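Local coordinates for protein O-methyltransferase (Coxiella burnetii, PDB 3TR6) that probably transfers methyl groups from S-adenosylmethionine to hydroxyl oxygens of a substrate, and binds S-adenosylhomocysteine and a nickel ion, at residues 61-66 with 163-168; 66-71 with 80-85. All coordinates share one frame; numbering follows the deposited sequence.

Interaction 1 of 2, residues 61-66 with 163-168; sequences KLMQAK and LLREGG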
loop_
_atom_site.group_PDB
_atom_site.type_symbol
_atom_site.label_atom_id
_atom_site.label_comp_id
_atom_site.label_asym_id
_atom_site.label_seq_id
_atom_site.Cartn_x
_atom_site.Cartn_y
_atom_site.Cartn_z
ATOM N N LYS A 61 4.632 -9.431 4.870
ATOM C CA LYS A 61 4.569 -10.638 4.058
ATOM C C LYS A 61 5.162 -10.441 2.661
ATOM O O LYS A 61 5.875 -11.310 2.158
ATOM C CB LYS A 61 3.131 -11.155 3.973
ATOM C CG LYS A 61 2.616 -11.751 5.278
ATOM C CD LYS A 61 1.165 -12.186 5.157
ATOM C CE LYS A 61 0.878 -13.419 6.007
ATOM N NZ LYS A 61 0.139 -13.093 7.258
ATOM N N LEU A 62 4.876 -9.301 2.040
ATOM C CA LEU A 62 5.377 -9.028 0.696
ATOM C C LEU A 62 6.897 -8.920 0.670
ATOM O O LEU A 62 7.553 -9.417 -0.246
ATOM C CB LEU A 62 4.749 -7.755 0.129
ATOM C CG LEU A 62 3.334 -7.888 -0.434
ATOM C CD1 LEU A 62 2.749 -6.517 -0.717
ATOM C CD2 LEU A 62 3.334 -8.746 -1.687
HETATM N N MSE A 63 7.455 -8.269 1.683
HETATM C CA MSE A 63 8.897 -8.096 1.760
HETATM C C MSE A 63 9.550 -9.315 2.376
HETATM O O MSE A 63 10.767 -9.476 2.298
HETATM C CB MSE A 63 9.245 -6.869 2.594
HETATM C CG MSE A 63 8.589 -5.607 2.108
HETATM SE SE MSE A 63 9.053 -4.107 3.237
HETATM C CE MSE A 63 10.928 -3.894 2.737
ATOM N N GLN A 64 8.737 -10.173 2.980
ATOM C CA GLN A 64 9.261 -11.259 3.789
ATOM C C GLN A 64 10.235 -10.658 4.794
ATOM O O GLN A 64 11.395 -11.067 4.881
ATOM C CB GLN A 64 9.960 -12.295 2.914
ATOM C CG GLN A 64 9.530 -13.713 3.200
ATOM C CD GLN A 64 8.081 -13.948 2.855
ATOM O OE1 GLN A 64 7.706 -13.945 1.683
ATOM N NE2 GLN A 64 7.252 -14.140 3.872
ATOM N N ALA A 65 9.757 -9.665 5.533
ATOM C CA ALA A 65 10.586 -8.941 6.484
ATOM C C ALA A 65 10.983 -9.840 7.647
ATOM O O ALA A 65 10.131 -10.446 8.294
ATOM C CB ALA A 65 9.854 -7.708 6.982
ATOM N N LYS A 66 12.284 -9.927 7.907
ATOM C CA LYS A 66 12.797 -10.792 8.966
ATOM C C LYS A 66 13.269 -9.987 10.172
ATOM O O LYS A 66 13.515 -10.541 11.242
ATOM C CB LYS A 66 13.925 -11.679 8.434
ATOM C CG LYS A 66 13.497 -12.588 7.289
ATOM C CD LYS A 66 14.671 -13.365 6.721
ATOM C CE LYS A 66 14.284 -14.131 5.463
ATOM N NZ LYS A 66 13.226 -15.146 5.723
ATOM N N LEU A 163 19.350 2.577 9.758
ATOM C CA LEU A 163 19.143 1.200 10.198
ATOM C C LEU A 163 18.536 0.297 9.125
ATOM O O LEU A 163 18.541 -0.930 9.257
ATOM C CB LEU A 163 18.265 1.175 11.450
ATOM C CG LEU A 163 18.920 1.629 12.754
ATOM C CD1 LEU A 163 17.883 2.150 13.734
ATOM C CD2 LEU A 163 19.733 0.498 13.374
ATOM N N LEU A 164 18.006 0.902 8.067
ATOM C CA LEU A 164 17.344 0.137 7.018
ATOM C C LEU A 164 18.330 -0.419 6.009
ATOM O O LEU A 164 19.282 0.259 5.616
ATOM C CB LEU A 164 16.302 0.989 6.287
ATOM C CG LEU A 164 14.938 1.186 6.955
ATOM C CD1 LEU A 164 14.031 1.970 6.028
ATOM C CD2 LEU A 164 14.309 -0.149 7.327
ATOM N N ARG A 165 18.093 -1.659 5.590
ATOM C CA ARG A 165 18.831 -2.223 4.472
ATOM C C ARG A 165 18.471 -1.460 3.206
ATOM O O ARG A 165 17.556 -0.638 3.198
ATOM C CB ARG A 165 18.497 -3.703 4.277
ATOM C CG ARG A 165 17.101 -3.967 3.726
ATOM C CD ARG A 165 16.998 -5.386 3.190
ATOM N NE ARG A 165 15.627 -5.833 2.950
ATOM C CZ ARG A 165 14.932 -5.587 1.843
ATOM N NH1 ARG A 165 15.463 -4.867 0.865
ATOM N NH2 ARG A 165 13.700 -6.055 1.720
ATOM N N GLU A 166 19.206 -1.730 2.137
ATOM C CA GLU A 166 18.864 -1.195 0.834
ATOM C C GLU A 166 17.528 -1.810 0.432
ATOM O O GLU A 166 17.375 -3.034 0.442
ATOM C CB GLU A 166 19.952 -1.561 -0.169
ATOM C CG GLU A 166 19.871 -0.840 -1.495
ATOM C CD GLU A 166 21.136 -1.018 -2.314
ATOM O OE1 GLU A 166 22.186 -0.455 -1.922
ATOM O OE2 GLU A 166 21.082 -1.731 -3.340
ATOM N N GLY A 167 16.555 -0.965 0.105
ATOM C CA GLY A 167 15.224 -1.436 -0.225
ATOM C C GLY A 167 14.349 -1.639 1.000
ATOM O O GLY A 167 13.235 -2.147 0.894
ATOM N N GLY A 168 14.854 -1.246 2.167
ATOM C CA GLY A 168 14.083 -1.304 3.394
ATOM C C GLY A 168 12.948 -0.296 3.374
ATOM O O GLY A 168 12.932 0.611 2.538
HETATM O O HOH W 1 12.683 -7.758 3.470
#
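The methyl end of selenomethionine Met63 reaches across to the turn Arg165–Gly168, where CE lies 3.4 Å from Gly167 O and 3.7 Å from Arg165 NH2. Met63 CE also lies 4.1 Å from Gly168 CA. The chain of Met63 is extended through chi2 and bends at chi3 (71°), and its methyl approaches the guanidinium obliquely. A water ties the same residues together: it donates to Met63 O and accepts from Arg165 NH2 at 2.6 Å, lying at the edge of the guanidinium in its plane. The other terminal nitrogen folds back on its own turn, Arg165 NH1 donating to Glu166 O at 2.7 Å, while NE forms a salt bridge with Asp142. Three different partners thus fix the rotation of the guanidinium. The arginine opens a type II beta turn, closed by Gly168 N to Arg165 O, with Gly167 at the positive-phi position that suits glycine. On the other side a Schellman motif ends helix 50-63: Gln64 is its C-prime residue and Ala65 N bonds to Val60 O. The contact therefore joins the C-terminal end of helix 50-63 to the turn leading into strand 168-173, where Met63 also touches Leu169. Strand 141-146 supplies Asp142, and Leu62 of the second subunit packs on Met63 from across the dimer.

Interaction 2 of 2, residues 66-71 with 80-85; sequences KKVIDI and IAMGLA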
loop_
_atom_site.group_PDB
_atom_site.type_symbol
_atom_site.label_atom_id
_atom_site.label_comp_id
_atom_site.label_asym_id
_atom_site.label_seq_id
_atom_site.Cartn_x
_atom_site.Cartn_y
_atom_site.Cartn_z
ATOM N N LYS A 66 12.284 -9.927 7.907
ATOM C CA LYS A 66 12.797 -10.792 8.966
ATOM C C LYS A 66 13.269 -9.987 10.172
ATOM O O LYS A 66 13.515 -10.541 11.242
ATOM C CB LYS A 66 13.925 -11.679 8.434
ATOM C CG LYS A 66 13.497 -12.588 7.289
ATOM C CD LYS A 66 14.671 -13.365 6.721
ATOM C CE LYS A 66 14.284 -14.131 5.463
ATOM N NZ LYS A 66 13.226 -15.146 5.723
ATOM N N LYS A 67 13.384 -8.676 9.991
ATOM C CA LYS A 67 13.801 -7.778 11.061
ATOM C C LYS A 67 12.981 -6.493 11.046
ATOM O O LYS A 67 13.158 -5.641 10.172
ATOM C CB LYS A 67 15.288 -7.446 10.936
ATOM C CG LYS A 67 16.221 -8.485 11.525
ATOM C CD LYS A 67 17.616 -7.901 11.652
ATOM C CE LYS A 67 18.450 -8.633 12.686
ATOM N NZ LYS A 67 19.678 -7.859 13.030
ATOM N N VAL A 68 12.094 -6.355 12.024
ATOM C CA VAL A 68 11.173 -5.230 12.076
ATOM C C VAL A 68 11.333 -4.434 13.364
ATOM O O VAL A 68 11.596 -4.997 14.426
ATOM C CB VAL A 68 9.709 -5.716 11.979
ATOM C CG1 VAL A 68 8.737 -4.558 12.169
ATOM C CG2 VAL A 68 9.469 -6.415 10.651
ATOM N N ILE A 69 11.187 -3.118 13.265
ATOM C CA ILE A 69 11.132 -2.281 14.456
ATOM C C ILE A 69 9.773 -1.601 14.572
ATOM O O ILE A 69 9.235 -1.081 13.595
ATOM C CB ILE A 69 12.230 -1.207 14.476
ATOM C CG1 ILE A 69 13.607 -1.842 14.278
ATOM C CG2 ILE A 69 12.187 -0.447 15.788
ATOM C CD1 ILE A 69 14.750 -0.851 14.358
ATOM N N ASP A 70 9.223 -1.613 15.778
ATOM C CA ASP A 70 7.933 -1.004 16.046
ATOM C C ASP A 70 8.114 0.117 17.062
ATOM O O ASP A 70 8.229 -0.135 18.259
ATOM C CB ASP A 70 6.955 -2.067 16.556
ATOM C CG ASP A 70 5.615 -1.490 16.961
ATOM O OD1 ASP A 70 4.844 -1.097 16.065
ATOM O OD2 ASP A 70 5.321 -1.451 18.175
ATOM N N ILE A 71 8.165 1.354 16.577
ATOM C CA ILE A 71 8.357 2.510 17.447
ATOM C C ILE A 71 7.030 3.055 17.986
ATOM O O ILE A 71 6.259 3.679 17.254
ATOM C CB ILE A 71 9.119 3.635 16.727
ATOM C CG1 ILE A 71 10.434 3.100 16.150
ATOM C CG2 ILE A 71 9.385 4.787 17.676
ATOM C CD1 ILE A 71 11.280 4.161 15.475
ATOM N N ILE A 80 1.851 -6.612 17.385
ATOM C CA ILE A 80 1.255 -7.932 17.227
ATOM C C ILE A 80 0.745 -8.155 15.805
ATOM O O ILE A 80 0.858 -9.253 15.261
ATOM C CB ILE A 80 0.102 -8.139 18.222
ATOM C CG1 ILE A 80 0.642 -8.140 19.657
ATOM C CG2 ILE A 80 -0.639 -9.427 17.919
ATOM C CD1 ILE A 80 -0.433 -8.123 20.721
ATOM N N ALA A 81 0.184 -7.108 15.207
ATOM C CA ALA A 81 -0.310 -7.190 13.838
ATOM C C ALA A 81 0.814 -7.614 12.902
ATOM O O ALA A 81 0.656 -8.537 12.098
ATOM C CB ALA A 81 -0.891 -5.859 13.402
HETATM N N MSE A 82 1.950 -6.936 13.018
HETATM C CA MSE A 82 3.120 -7.260 12.214
HETATM C C MSE A 82 3.779 -8.551 12.681
HETATM O O MSE A 82 4.243 -9.346 11.864
HETATM C CB MSE A 82 4.128 -6.110 12.235
HETATM C CG MSE A 82 3.703 -4.911 11.412
HETATM SE SE MSE A 82 5.000 -3.467 11.446
HETATM C CE MSE A 82 4.762 -2.858 13.284
ATOM N N GLY A 83 3.818 -8.753 13.996
ATOM C CA GLY A 83 4.376 -9.967 14.565
ATOM C C GLY A 83 3.749 -11.224 13.986
ATOM O O GLY A 83 4.444 -12.189 13.686
ATOM N N LEU A 84 2.430 -11.210 13.823
ATOM C CA LEU A 84 1.708 -12.364 13.297
ATOM C C LEU A 84 2.036 -12.653 11.832
ATOM O O LEU A 84 1.834 -13.768 11.350
ATOM C CB LEU A 84 0.200 -12.171 13.463
ATOM C CG LEU A 84 -0.330 -12.178 14.897
ATOM C CD1 LEU A 84 -1.724 -11.579 14.957
ATOM C CD2 LEU A 84 -0.314 -13.591 15.473
ATOM N N ALA A 85 2.534 -11.644 11.126
ATOM C CA ALA A 85 2.836 -11.791 9.706
ATOM C C ALA A 85 4.289 -12.196 9.473
ATOM O O ALA A 85 4.658 -12.604 8.370
ATOM C CB ALA A 85 2.512 -10.504 8.959
#
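Asp70 turns CG anti to its own nitrogen (chi1 176°), and selenomethionine Met82 runs straight through chi2 before bending at chi3 (-71°), which brings its methyl to the carboxylate. Val68, two residues earlier on the same strand, has CG1 likewise opposite N and offers that methyl to the selenium. These side chains join the first strand and the helix of the beta-alpha-beta unit 67-71, 77-83, 91-96, part of the Rossmann-like fold of S-adenosylmethionine-dependent methyltransferases. The strand alternates in the usual way: Val68 and Asp70 point toward the helix, whereas Ile69 points away to the other face of the sheet. Met82 is the helix residue that meets both. Its SE lies 4.0 Å from Val68 CG1, an apolar contact. The bend at chi3 points the methyl along the strand toward Asp70, while SE stays against Val68. All three residues are buried. Leu92 of strand 91-96 touches each of them, Tyr145 of strand 141-146 touches Asp70 and Met82, and Leu56 and Val60 of helix 50-63 pack on Met82.

The buried carboxylate is gripped by two hydroxyl groups, OD1 by Ser78 OG and OD2 by Thr94 OG1, which would hold it at a set rotation. Ser78 is itself a binding residue for S-adenosylhomocysteine, and the Asp70 side chain is about 4 Å from the bound ligand at nearest atoms. Asp70 thus joins the hydrophobic layer under the helix to the edge of the cofactor pocket. The same OD1 that bonds to Ser78 OG has the Met82 methyl beside it, CE standing 3.3 Å from Asp70 OD1.

How the interactions relate
The contact centres are 11 Å apart, and Lys66 belongs to both, at the bend between helix 50-63 and strand 67-71. Along the chain the order is 61-66, 66-71, 80-85, 163-168, so the whole of interaction 2 falls within the chain that interaction 1 closes off. They also touch directly, Lys61 CG lying 3.8 Å from Ala85 O. Interaction 2 is local, binding the first strand to the next helix beside the cofactor pocket; interaction 1 spans 96 intervening residues and lies away from the cofactor and metal sites. Strands 67-71 and 168-173 belong to one sheet, with strand 141-146 between them, so the two contacts hold helices and turns to the same central sheet.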